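Local coordinates for protein amine Dehydrogenase (Pseudomonas putida, PDB 1JMX) that carries two covalently bound c-type hemes and probably passes on electrons from amine oxidation, as the alpha subunit of a quinohemoprotein amine dehydrogenase, at residues A[193-199]-A[214-220]; A[82-86]-A[262-266]; A[284-288]-A[351-357]. All coordinates share one frame; numbering follows the deposited sequence.

Contact 1: residues A[193-199]-A[214-220]; sequences KGDVRGV and VKGAYAD
Lys-193 and Tyr-218 meet in a cation-pi interaction, with NZ of Lys-193 standing 3.6 Å from the centroid of the Tyr-218 ring, almost straight above its middle. The lysine gets there by leaving its backbone with CG anti to N (chi1 175°) and then bending at chi2 and chi4, which brings its end over the ring. On the opposite face CG2 of Val-196 makes a CH-pi contact, 4.0 Å from the centroid of the Tyr-218 ring, and Gly-194 O lies in the ring plane at its edge. The aromatic is thus held flat between a charge and a methyl group. Were Tyr-218 an alanine, the ammonium of Lys-193 would probably lose its aromatic seat and Val-196 would border a gap.

The backbones behind these groups set their positions. Arg-197 and Ala-217 exchange two hydrogen bonds, Val-199 and Lys-215 two more, and Ala-219 N adds a fifth to Asp-195 O at 2.9 Å. Between the two doubly bonded pairs, the CA atoms of Gly-198 and Gly-216 come within 3.8 Å; a CB on either would collide with the facing strand, which explains both glycines. Arg-197 lays a guanidinium face over Ala-219 CA, while its NE bonds to Gln-290. Farther out, the ring of Phe-224 meets that of Tyr-218 nearly at right angles, and Lys-193 and Gly-194 form a classic bulge opposite Met-190. The whole is an antiparallel beta hairpin, two adjacent staves of the closed eight-stranded barrel of domain II.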
ATOM      1  N   LYS A 193      22.740  -6.406 -14.691  1.00 16.93           N
ATOM      2  CA  LYS A 193      24.106  -6.734 -14.284  1.00 18.68           C
ATOM      3  C   LYS A 193      24.667  -7.882 -15.127  1.00 18.90           C
ATOM      4  O   LYS A 193      25.798  -7.817 -15.612  1.00 19.72           O
ATOM      5  CB  LYS A 193      24.180  -7.068 -12.797  1.00 18.94           C
ATOM      6  CG  LYS A 193      25.562  -7.534 -12.342  1.00 21.92           C
ATOM      7  CD  LYS A 193      26.624  -6.489 -12.619  1.00 22.36           C
ATOM      8  CE  LYS A 193      28.002  -6.980 -12.235  1.00 23.14           C
ATOM      9  NZ  LYS A 193      28.042  -7.375 -10.810  1.00 25.41           N
ATOM     10  N   GLY A 194      23.879  -8.936 -15.294  1.00 19.61           N
ATOM     11  CA  GLY A 194      24.321 -10.044 -16.111  1.00 18.93           C
ATOM     12  C   GLY A 194      24.324 -11.405 -15.459  1.00 19.45           C
ATOM     13  O   GLY A 194      23.955 -11.560 -14.295  1.00 18.35           O
ATOM     14  N   ASP A 195      24.784 -12.386 -16.232  1.00 19.97           N
ATOM     15  CA  ASP A 195      24.862 -13.772 -15.800  1.00 18.95           C
ATOM     16  C   ASP A 195      25.843 -13.991 -14.668  1.00 17.97           C
ATOM     17  O   ASP A 195      26.761 -13.209 -14.462  1.00 18.86           O
ATOM     18  CB  ASP A 195      25.224 -14.678 -16.979  1.00 18.98           C
ATOM     19  CG  ASP A 195      24.083 -14.842 -17.965  1.00 21.18           C
ATOM     20  OD1 ASP A 195      24.347 -14.997 -19.178  1.00 21.41           O
ATOM     21  OD2 ASP A 195      22.912 -14.831 -17.532  1.00 24.13           O
ATOM     22  N   VAL A 196      25.611 -15.064 -13.926  1.00 17.89           N
ATOM     23  CA  VAL A 196      26.443 -15.435 -12.798  1.00 17.83           C
ATOM     24  C   VAL A 196      26.467 -16.962 -12.769  1.00 17.24           C
ATOM     25  O   VAL A 196      25.508 -17.616 -13.185  1.00 16.57           O
ATOM     26  CB  VAL A 196      25.868 -14.864 -11.461  1.00 17.61           C
ATOM     27  CG1 VAL A 196      24.628 -15.611 -11.039  1.00 16.83           C
ATOM     28  CG2 VAL A 196      26.909 -14.901 -10.366  1.00 18.52           C
ATOM     29  N   ARG A 197      27.593 -17.522 -12.345  1.00 19.00           N
ATOM     30  CA  ARG A 197      27.743 -18.970 -12.266  1.00 19.87           C
ATOM     31  C   ARG A 197      28.823 -19.303 -11.259  1.00 19.18           C
ATOM     32  O   ARG A 197      29.719 -18.499 -11.012  1.00 18.84           O
ATOM     33  CB  ARG A 197      28.099 -19.570 -13.632  1.00 20.60           C
ATOM     34  CG  ARG A 197      29.592 -19.577 -13.988  1.00 24.05           C
ATOM     35  CD  ARG A 197      30.116 -18.218 -14.402  1.00 25.63           C
ATOM     36  NE  ARG A 197      29.609 -17.817 -15.709  1.00 28.23           N
ATOM     37  CZ  ARG A 197      30.308 -17.121 -16.604  1.00 30.22           C
ATOM     38  NH1 ARG A 197      31.558 -16.749 -16.341  1.00 30.61           N
ATOM     39  NH2 ARG A 197      29.750 -16.769 -17.756  1.00 30.78           N
ATOM     40  N   GLY A 198      28.727 -20.490 -10.675  1.00 19.00           N
ATOM     41  CA  GLY A 198      29.716 -20.902  -9.700  1.00 18.65           C
ATOM     42  C   GLY A 198      29.328 -22.164  -8.962  1.00 19.21           C
ATOM     43  O   GLY A 198      28.497 -22.948  -9.423  1.00 18.50           O
ATOM     44  N   VAL A 199      29.939 -22.356  -7.800  1.00 20.76           N
ATOM     45  CA  VAL A 199      29.677 -23.521  -6.970  1.00 21.19           C
ATOM     46  C   VAL A 199      29.398 -23.101  -5.537  1.00 19.83           C
ATOM     47  O   VAL A 199      30.104 -22.284  -4.955  1.00 19.50           O
ATOM     48  CB  VAL A 199      30.864 -24.536  -7.010  1.00 22.47           C
ATOM     49  CG1 VAL A 199      30.608 -25.697  -6.049  1.00 23.77           C
ATOM     50  CG2 VAL A 199      31.032 -25.082  -8.418  1.00 22.69           C
ATOM     51  N   VAL A 214      29.866 -19.658  -1.285  1.00 23.56           N
ATOM     52  CA  VAL A 214      29.577 -19.379  -2.679  1.00 23.18           C
ATOM     53  C   VAL A 214      30.878 -18.994  -3.371  1.00 23.30           C
ATOM     54  O   VAL A 214      31.615 -18.129  -2.890  1.00 21.73           O
ATOM     55  CB  VAL A 214      28.565 -18.221  -2.804  1.00 22.57           C
ATOM     56  CG1 VAL A 214      28.104 -18.073  -4.228  1.00 23.21           C
ATOM     57  CG2 VAL A 214      27.382 -18.468  -1.891  1.00 23.46           C
ATOM     58  N   LYS A 215      31.183 -19.680  -4.467  1.00 23.53           N
ATOM     59  CA  LYS A 215      32.383 -19.394  -5.238  1.00 24.13           C
ATOM     60  C   LYS A 215      32.053 -19.276  -6.722  1.00 23.27           C
ATOM     61  O   LYS A 215      31.733 -20.265  -7.369  1.00 23.05           O
ATOM     62  CB  LYS A 215      33.445 -20.476  -5.018  1.00 27.07           C
ATOM     63  CG  LYS A 215      34.613 -20.021  -4.151  1.00 31.24           C
ATOM     64  CD  LYS A 215      34.136 -19.631  -2.757  1.00 35.07           C
ATOM     65  CE  LYS A 215      34.863 -18.398  -2.224  1.00 36.97           C
ATOM     66  NZ  LYS A 215      34.172 -17.816  -1.021  1.00 37.05           N
ATOM     67  N   GLY A 216      32.133 -18.065  -7.262  1.00 22.76           N
ATOM     68  CA  GLY A 216      31.835 -17.879  -8.668  1.00 22.58           C
ATOM     69  C   GLY A 216      32.136 -16.482  -9.163  1.00 22.68           C
ATOM     70  O   GLY A 216      32.958 -15.768  -8.591  1.00 23.53           O
ATOM     71  N   ALA A 217      31.474 -16.095 -10.244  1.00 22.37           N
ATOM     72  CA  ALA A 217      31.668 -14.774 -10.821  1.00 22.51           C
ATOM     73  C   ALA A 217      30.574 -14.495 -11.823  1.00 22.51           C
ATOM     74  O   ALA A 217      29.832 -15.395 -12.214  1.00 22.41           O
ATOM     75  CB  ALA A 217      33.027 -14.693 -11.511  1.00 21.64           C
ATOM     76  N   TYR A 218      30.456 -13.226 -12.203  1.00 24.49           N
ATOM     77  CA  TYR A 218      29.482 -12.807 -13.199  1.00 25.10           C
ATOM     78  C   TYR A 218      30.154 -12.956 -14.552  1.00 25.55           C
ATOM     79  O   TYR A 218      31.372 -13.144 -14.627  1.00 26.62           O
ATOM     80  CB  TYR A 218      29.076 -11.355 -12.982  1.00 25.35           C
ATOM     81  CG  TYR A 218      28.139 -11.141 -11.817  1.00 26.05           C
ATOM     82  CD1 TYR A 218      26.759 -11.103 -12.012  1.00 26.79           C
ATOM     83  CD2 TYR A 218      28.630 -10.932 -10.530  1.00 25.47           C
ATOM     84  CE1 TYR A 218      25.890 -10.856 -10.959  1.00 27.76           C
ATOM     85  CE2 TYR A 218      27.771 -10.678  -9.468  1.00 27.71           C
ATOM     86  CZ  TYR A 218      26.402 -10.643  -9.689  1.00 29.08           C
ATOM     87  OH  TYR A 218      25.543 -10.396  -8.639  1.00 31.37           O
ATOM     88  N   ALA A 219      29.362 -12.880 -15.616  1.00 26.22           N
ATOM     89  CA  ALA A 219      29.889 -13.009 -16.964  1.00 26.75           C
ATOM     90  C   ALA A 219      30.875 -11.889 -17.298  1.00 28.55           C
ATOM     91  O   ALA A 219      31.764 -12.075 -18.136  1.00 28.67           O
ATOM     92  CB  ALA A 219      28.756 -13.035 -17.971  1.00 25.57           C
ATOM     93  N   ASP A 220      30.752 -10.751 -16.611  1.00 29.06           N
ATOM     94  CA  ASP A 220      31.635  -9.609 -16.855  1.00 29.95           C
ATOM     95  C   ASP A 220      32.953  -9.631 -16.064  1.00 30.91           C
ATOM     96  O   ASP A 220      33.733  -8.670 -16.109  1.00 32.31           O
ATOM     97  CB  ASP A 220      30.891  -8.293 -16.594  1.00 30.17           C
ATOM     98  CG  ASP A 220      30.601  -8.063 -15.127  1.00 30.95           C
ATOM     99  OD1 ASP A 220      30.165  -6.946 -14.771  1.00 31.30           O
ATOM    100  OD2 ASP A 220      30.807  -8.997 -14.329  1.00 31.57           O
TER

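Contact 2: residues A[82-86]-A[262-266]; sequences MERRL and GRMFE
Arg-263 reaches across to the loop at Glu-83, its NH1 giving a hydrogen bond of 2.9 Å to Glu-83 O, approached nearly along the C=O axis. A long, flexible arginine suits this place: fully extended from CG to NE, it spans from strand to loop, and its NH2 goes on to Asp-270 O. Beside it the packing is close and buried: Phe-265 CZ comes within 3.5 Å of Arg-84 CG, and Arg-84 CB sits over one ring face, toward the rim. The ring turns that way because its CG stands between the backbone N and the carbonyl carbon (chi1 55°). The charged end of Arg-84 leads away from the ring to a salt bridge with Asp-270.

The more open side belongs to Arg-85, which is partly exposed. One face of its guanidinium rests on the aliphatic part of Arg-263, with CZ of Arg-85 3.5 Å from CD of Arg-263. A salt bridge from Arg-85 NE to Glu-83 OE1 (3.0 Å, nearly straight at 174°) fixes the group, and Asp-275 takes NH1. These acids probably offset the closeness of the two arginines. The other carboxylate oxygen, Glu-83 OE2, lies 3.5 Å from Gly-262 CA.

The arrangement is a buried, arginine-rich interface between domains: a loop of the heme-binding domain docked on a barrel strand of domain II, with the side chain of Arg-84 about 10 Å from a heme c.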
ATOM      1  N   MET A  82       7.490 -14.548  -1.439  1.00 11.76           N
ATOM      2  CA  MET A  82       8.589 -14.881  -0.529  1.00 12.89           C
ATOM      3  C   MET A  82       9.912 -14.455  -1.162  1.00 13.28           C
ATOM      4  O   MET A  82      10.861 -14.106  -0.462  1.00 12.78           O
ATOM      5  CB  MET A  82       8.628 -16.386  -0.240  1.00 11.40           C
ATOM      6  CG  MET A  82       7.422 -16.924   0.513  1.00 12.43           C
ATOM      7  SD  MET A  82       7.465 -18.721   0.729  1.00 13.67           S
ATOM      8  CE  MET A  82       6.850 -19.241  -0.852  1.00  8.88           C
ATOM      9  N   GLU A  83       9.952 -14.480  -2.492  1.00 13.12           N
ATOM     10  CA  GLU A  83      11.134 -14.105  -3.251  1.00 11.90           C
ATOM     11  C   GLU A  83      11.253 -12.597  -3.418  1.00 12.14           C
ATOM     12  O   GLU A  83      12.161 -12.107  -4.080  1.00 12.18           O
ATOM     13  CB  GLU A  83      11.134 -14.822  -4.601  1.00 12.97           C
ATOM     14  CG  GLU A  83      11.264 -16.344  -4.460  1.00 14.23           C
ATOM     15  CD  GLU A  83      11.033 -17.097  -5.760  1.00 15.67           C
ATOM     16  OE1 GLU A  83      10.593 -16.476  -6.746  1.00 16.93           O
ATOM     17  OE2 GLU A  83      11.267 -18.319  -5.793  1.00 13.94           O
ATOM     18  N   ARG A  84      10.327 -11.869  -2.802  1.00 12.27           N
ATOM     19  CA  ARG A  84      10.319 -10.412  -2.823  1.00 12.79           C
ATOM     20  C   ARG A  84      10.314  -9.782  -4.208  1.00 12.20           C
ATOM     21  O   ARG A  84      10.987  -8.780  -4.446  1.00 13.33           O
ATOM     22  CB  ARG A  84      11.491  -9.853  -2.002  1.00 13.81           C
ATOM     23  CG  ARG A  84      11.523 -10.303  -0.539  1.00 16.76           C
ATOM     24  CD  ARG A  84      10.292  -9.837   0.222  1.00 16.20           C
ATOM     25  NE  ARG A  84      10.239  -8.384   0.347  1.00 17.35           N
ATOM     26  CZ  ARG A  84       9.189  -7.713   0.811  1.00 18.22           C
ATOM     27  NH1 ARG A  84       8.094  -8.357   1.195  1.00 18.03           N
ATOM     28  NH2 ARG A  84       9.235  -6.394   0.901  1.00 18.70           N
ATOM     29  N   ARG A  85       9.581 -10.396  -5.126  1.00 11.75           N
ATOM     30  CA  ARG A  85       9.452  -9.867  -6.471  1.00 10.61           C
ATOM     31  C   ARG A  85       8.246  -8.930  -6.417  1.00 10.52           C
ATOM     32  O   ARG A  85       7.135  -9.290  -6.810  1.00 10.10           O
ATOM     33  CB  ARG A  85       9.236 -11.005  -7.469  1.00 10.34           C
ATOM     34  CG  ARG A  85      10.367 -12.014  -7.493  1.00  9.89           C
ATOM     35  CD  ARG A  85      10.136 -13.042  -8.571  1.00 10.71           C
ATOM     36  NE  ARG A  85      11.103 -14.138  -8.527  1.00 15.25           N
ATOM     37  CZ  ARG A  85      12.266 -14.165  -9.180  1.00 14.78           C
ATOM     38  NH1 ARG A  85      12.633 -13.147  -9.950  1.00 14.45           N
ATOM     39  NH2 ARG A  85      13.066 -15.222  -9.062  1.00 12.45           N
ATOM     40  N   LEU A  86       8.478  -7.728  -5.895  1.00 11.66           N
ATOM     41  CA  LEU A  86       7.423  -6.731  -5.735  1.00 12.72           C
ATOM     42  C   LEU A  86       6.866  -6.038  -6.987  1.00 13.06           C
ATOM     43  O   LEU A  86       5.900  -5.312  -6.894  1.00 12.65           O
ATOM     44  CB  LEU A  86       7.793  -5.711  -4.643  1.00 13.19           C
ATOM     45  CG  LEU A  86       7.421  -6.141  -3.210  1.00 13.23           C
ATOM     46  CD1 LEU A  86       8.199  -7.369  -2.800  1.00 13.91           C
ATOM     47  CD2 LEU A  86       7.667  -5.018  -2.215  1.00 13.21           C
ATOM     48  N   GLY A 262      15.092 -20.474  -6.868  1.00 14.33           N
ATOM     49  CA  GLY A 262      14.644 -19.325  -6.121  1.00 12.78           C
ATOM     50  C   GLY A 262      15.280 -18.021  -6.545  1.00 13.04           C
ATOM     51  O   GLY A 262      15.609 -17.813  -7.717  1.00 11.58           O
ATOM     52  N   ARG A 263      15.488 -17.155  -5.563  1.00 11.41           N
ATOM     53  CA  ARG A 263      16.051 -15.846  -5.809  1.00 11.24           C
ATOM     54  C   ARG A 263      16.985 -15.439  -4.687  1.00 12.52           C
ATOM     55  O   ARG A 263      16.769 -15.777  -3.528  1.00 12.73           O
ATOM     56  CB  ARG A 263      14.911 -14.837  -5.950  1.00 10.88           C
ATOM     57  CG  ARG A 263      15.317 -13.430  -6.318  1.00  9.90           C
ATOM     58  CD  ARG A 263      14.091 -12.606  -6.647  1.00 11.25           C
ATOM     59  NE  ARG A 263      14.446 -11.289  -7.148  1.00 10.58           N
ATOM     60  CZ  ARG A 263      14.412 -10.181  -6.424  1.00 12.17           C
ATOM     61  NH1 ARG A 263      14.027 -10.218  -5.155  1.00 12.85           N
ATOM     62  NH2 ARG A 263      14.816  -9.044  -6.957  1.00 12.27           N
ATOM     63  N   MET A 264      18.051 -14.743  -5.055  1.00 13.10           N
ATOM     64  CA  MET A 264      19.028 -14.261  -4.100  1.00 15.14           C
ATOM     65  C   MET A 264      19.046 -12.753  -4.263  1.00 15.86           C
ATOM     66  O   MET A 264      19.311 -12.254  -5.349  1.00 18.03           O
ATOM     67  CB  MET A 264      20.396 -14.840  -4.424  1.00 17.25           C
ATOM     68  CG  MET A 264      21.142 -15.346  -3.224  1.00 18.72           C
ATOM     69  SD  MET A 264      22.698 -16.072  -3.725  1.00 19.47           S
ATOM     70  CE  MET A 264      23.805 -15.260  -2.610  1.00 18.80           C
ATOM     71  N   PHE A 265      18.752 -12.024  -3.191  1.00 16.93           N
ATOM     72  CA  PHE A 265      18.705 -10.567  -3.266  1.00 16.44           C
ATOM     73  C   PHE A 265      19.360  -9.871  -2.088  1.00 16.90           C
ATOM     74  O   PHE A 265      19.624 -10.479  -1.059  1.00 16.97           O
ATOM     75  CB  PHE A 265      17.247 -10.109  -3.381  1.00 14.96           C
ATOM     76  CG  PHE A 265      16.364 -10.615  -2.275  1.00 13.89           C
ATOM     77  CD1 PHE A 265      16.150  -9.849  -1.129  1.00 14.15           C
ATOM     78  CD2 PHE A 265      15.761 -11.861  -2.369  1.00 12.64           C
ATOM     79  CE1 PHE A 265      15.350 -10.321  -0.094  1.00 13.68           C
ATOM     80  CE2 PHE A 265      14.957 -12.345  -1.338  1.00 13.89           C
ATOM     81  CZ  PHE A 265      14.751 -11.572  -0.197  1.00 12.45           C
ATOM     82  N   GLU A 266      19.625  -8.582  -2.244  1.00 17.84           N
ATOM     83  CA  GLU A 266      20.211  -7.816  -1.167  1.00 18.17           C
ATOM     84  C   GLU A 266      19.202  -7.699  -0.041  1.00 19.70           C
ATOM     85  O   GLU A 266      18.073  -7.247  -0.243  1.00 17.46           O
ATOM     86  CB  GLU A 266      20.594  -6.437  -1.649  1.00 20.53           C
ATOM     87  CG  GLU A 266      21.869  -6.404  -2.427  1.00 21.33           C
ATOM     88  CD  GLU A 266      22.384  -5.007  -2.559  1.00 23.96           C
ATOM     89  OE1 GLU A 266      22.499  -4.537  -3.704  1.00 27.21           O
ATOM     90  OE2 GLU A 266      22.660  -4.370  -1.517  1.00 25.81           O
TER

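Contact 3: residues A[284-288]-A[351-357]; sequences ARLLA and VGTLKGV
Leu-286 and Val-357 cross at about a right angle, and the contact is built round them. CG of Leu-286 packs 3.6 Å from CG2 of Val-357, while the other methyl of the valine, CG1, turns along the opposite backbone to lie 3.4 Å from Leu-287 O and close to Ala-288 CA. With its CG anti to the backbone N (chi1 -171°), Leu-286 sends its two methyls to different partners: CD2 comes within 3.4 Å of Leu-354 O, and CD1 meets Val-351 CG2 obliquely at 4.1 Å. Branched aliphatic residues suit such a place, since each branch can fill a separate niche.

Leu-354 forms a second, more peripheral patch. Both of its methyls rest against the same side of Ala-284 CB, which lies 3.7 Å from Leu-354 CD2; a short residue there lets the leucine settle close to the backbone, near Ala-284 O and Arg-285 O.

The strands run roughly parallel, 29° apart, but the axes of the short segments come no closer than 6.2 Å and no direct backbone hydrogen bond joins the two segments. A water bridges them instead, accepting from Leu-286 N and donating to Lys-355 O at 2.8 Å. Two glycines shape the second segment: Gly-352 takes a positive phi inside the type II' turn from Val-351 to Leu-354, and at the backbone angles of Gly-356 a CB would jam against the preceding carbonyl.

Around this, Leu-309 from a loop touches both Leu-286 and Leu-354. Leu-287 and Ala-288 form a classic bulge opposite Val-305, and the Leu-287 side chain, leaving on the side away from 351-357, touches Thr-277 and Val-279 of barrel strand 269-280. In the mixed sheet of domain III, strand 285-295 lies between 299-307, antiparallel to it, and 354-362, parallel to it.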
ATOM      1  N   ALA A 284      23.937 -35.820 -13.370  1.00 34.01           N
ATOM      2  CA  ALA A 284      24.398 -35.054 -14.534  1.00 32.96           C
ATOM      3  C   ALA A 284      23.298 -34.147 -15.072  1.00 32.40           C
ATOM      4  O   ALA A 284      22.255 -34.618 -15.541  1.00 31.83           O
ATOM      5  CB  ALA A 284      24.890 -35.989 -15.640  1.00 31.49           C
ATOM      6  N   ARG A 285      23.540 -32.844 -14.982  1.00 32.65           N
ATOM      7  CA  ARG A 285      22.597 -31.843 -15.458  1.00 33.17           C
ATOM      8  C   ARG A 285      23.356 -30.790 -16.254  1.00 32.18           C
ATOM      9  O   ARG A 285      24.561 -30.610 -16.087  1.00 32.25           O
ATOM     10  CB  ARG A 285      21.888 -31.160 -14.272  1.00 36.29           C
ATOM     11  CG  ARG A 285      20.909 -32.052 -13.490  1.00 41.30           C
ATOM     12  CD  ARG A 285      19.425 -31.822 -13.878  1.00 46.09           C
ATOM     13  NE  ARG A 285      18.907 -30.525 -13.419  1.00 48.95           N
ATOM     14  CZ  ARG A 285      18.980 -29.394 -14.125  1.00 50.15           C
ATOM     15  NH1 ARG A 285      19.542 -29.384 -15.334  1.00 49.85           N
ATOM     16  NH2 ARG A 285      18.519 -28.261 -13.607  1.00 51.00           N
ATOM     17  N   LEU A 286      22.640 -30.116 -17.140  1.00 31.07           N
ATOM     18  CA  LEU A 286      23.212 -29.054 -17.948  1.00 29.37           C
ATOM     19  C   LEU A 286      22.333 -27.846 -17.633  1.00 27.97           C
ATOM     20  O   LEU A 286      21.216 -27.730 -18.143  1.00 28.87           O
ATOM     21  CB  LEU A 286      23.151 -29.437 -19.430  1.00 29.63           C
ATOM     22  CG  LEU A 286      23.881 -28.568 -20.454  1.00 29.60           C
ATOM     23  CD1 LEU A 286      25.285 -28.230 -19.983  1.00 29.63           C
ATOM     24  CD2 LEU A 286      23.917 -29.310 -21.779  1.00 30.10           C
ATOM     25  N   LEU A 287      22.819 -27.005 -16.720  1.00 26.81           N
ATOM     26  CA  LEU A 287      22.114 -25.814 -16.255  1.00 24.98           C
ATOM     27  C   LEU A 287      21.839 -24.693 -17.250  1.00 25.01           C
ATOM     28  O   LEU A 287      20.685 -24.313 -17.447  1.00 26.18           O
ATOM     29  CB  LEU A 287      22.829 -25.209 -15.048  1.00 22.58           C
ATOM     30  CG  LEU A 287      22.611 -25.818 -13.667  1.00 23.11           C
ATOM     31  CD1 LEU A 287      23.242 -24.888 -12.635  1.00 19.34           C
ATOM     32  CD2 LEU A 287      21.117 -25.972 -13.394  1.00 21.36           C
ATOM     33  N   ALA A 288      22.895 -24.130 -17.832  1.00 24.23           N
ATOM     34  CA  ALA A 288      22.732 -23.022 -18.763  1.00 23.29           C
ATOM     35  C   ALA A 288      23.911 -22.787 -19.715  1.00 22.31           C
ATOM     36  O   ALA A 288      24.985 -23.366 -19.554  1.00 21.45           O
ATOM     37  CB  ALA A 288      22.449 -21.747 -17.971  1.00 23.59           C
ATOM     38  N   VAL A 351      26.897 -31.640 -24.122  1.00 28.99           N
ATOM     39  CA  VAL A 351      28.255 -31.892 -23.656  1.00 29.86           C
ATOM     40  C   VAL A 351      28.271 -33.408 -23.523  1.00 31.73           C
ATOM     41  O   VAL A 351      27.856 -33.966 -22.501  1.00 32.79           O
ATOM     42  CB  VAL A 351      28.555 -31.234 -22.301  1.00 28.75           C
ATOM     43  CG1 VAL A 351      30.024 -31.451 -21.937  1.00 25.90           C
ATOM     44  CG2 VAL A 351      28.238 -29.741 -22.358  1.00 29.74           C
ATOM     45  N   GLY A 352      28.717 -34.072 -24.584  1.00 32.99           N
ATOM     46  CA  GLY A 352      28.711 -35.523 -24.599  1.00 34.07           C
ATOM     47  C   GLY A 352      27.274 -35.866 -24.944  1.00 35.15           C
ATOM     48  O   GLY A 352      26.741 -35.369 -25.949  1.00 35.30           O
ATOM     49  N   THR A 353      26.628 -36.680 -24.108  1.00 36.02           N
ATOM     50  CA  THR A 353      25.231 -37.043 -24.337  1.00 37.53           C
ATOM     51  C   THR A 353      24.254 -36.124 -23.589  1.00 37.60           C
ATOM     52  O   THR A 353      23.045 -36.163 -23.852  1.00 38.52           O
ATOM     53  CB  THR A 353      24.940 -38.541 -24.009  1.00 38.64           C
ATOM     54  OG1 THR A 353      25.600 -38.925 -22.788  1.00 38.14           O
ATOM     55  CG2 THR A 353      25.419 -39.439 -25.158  1.00 38.92           C
ATOM     56  N   LEU A 354      24.783 -35.281 -22.695  1.00 37.24           N
ATOM     57  CA  LEU A 354      23.973 -34.323 -21.922  1.00 36.71           C
ATOM     58  C   LEU A 354      23.405 -33.173 -22.762  1.00 36.21           C
ATOM     59  O   LEU A 354      24.153 -32.365 -23.318  1.00 34.70           O
ATOM     60  CB  LEU A 354      24.786 -33.705 -20.772  1.00 36.41           C
ATOM     61  CG  LEU A 354      24.915 -34.423 -19.426  1.00 36.97           C
ATOM     62  CD1 LEU A 354      25.670 -33.523 -18.448  1.00 35.51           C
ATOM     63  CD2 LEU A 354      23.532 -34.757 -18.890  1.00 36.20           C
ATOM     64  N   LYS A 355      22.075 -33.095 -22.810  1.00 36.80           N
ATOM     65  CA  LYS A 355      21.356 -32.049 -23.541  1.00 37.10           C
ATOM     66  C   LYS A 355      20.528 -31.321 -22.488  1.00 36.85           C
ATOM     67  O   LYS A 355      20.554 -31.704 -21.312  1.00 37.58           O
ATOM     68  CB  LYS A 355      20.406 -32.672 -24.566  1.00 38.03           C
ATOM     69  CG  LYS A 355      21.064 -33.544 -25.623  1.00 40.99           C
ATOM     70  CD  LYS A 355      21.372 -32.762 -26.894  1.00 44.20           C
ATOM     71  CE  LYS A 355      21.884 -33.698 -27.990  1.00 46.22           C
ATOM     72  NZ  LYS A 355      22.153 -32.987 -29.275  1.00 47.33           N
ATOM     73  N   GLY A 356      19.787 -30.293 -22.900  1.00 36.06           N
ATOM     74  CA  GLY A 356      18.964 -29.567 -21.949  1.00 34.44           C
ATOM     75  C   GLY A 356      18.779 -28.086 -22.210  1.00 33.69           C
ATOM     76  O   GLY A 356      17.685 -27.556 -22.026  1.00 34.12           O
ATOM     77  N   VAL A 357      19.844 -27.410 -22.629  1.00 32.59           N
ATOM     78  CA  VAL A 357      19.792 -25.976 -22.902  1.00 31.15           C
ATOM     79  C   VAL A 357      19.825 -25.628 -24.386  1.00 30.58           C
ATOM     80  O   VAL A 357      20.329 -26.397 -25.204  1.00 30.95           O
ATOM     81  CB  VAL A 357      20.939 -25.242 -22.199  1.00 30.44           C
ATOM     82  CG1 VAL A 357      20.604 -25.051 -20.733  1.00 31.93           C
ATOM     83  CG2 VAL A 357      22.238 -26.029 -22.349  1.00 30.75           C
TER
HETATM   84  O   HOH W   1      20.466 -31.715 -18.528  1.00 24.70           O

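Contacts 1 and 2 reach the same eight-stranded barrel, with centres about 17 Å apart: contact 1 pairs strands 194-204 and 209-218, whereas contact 2 joins strand 259-266 to a loop of the heme domain. Along the chain, contact 1 is nested inside the long loop that contact 2 closes, and contact 3 follows both. Its centre lies about 19 Å from that of contact 1 and 27 Å from that of contact 2, in the separate mixed sheet of domain III. No two contacts touch. Together they mark out a modular subunit, with a central barrel that packs against the heme-binding domain, in part through strand 259-266, and leads into a further beta domain.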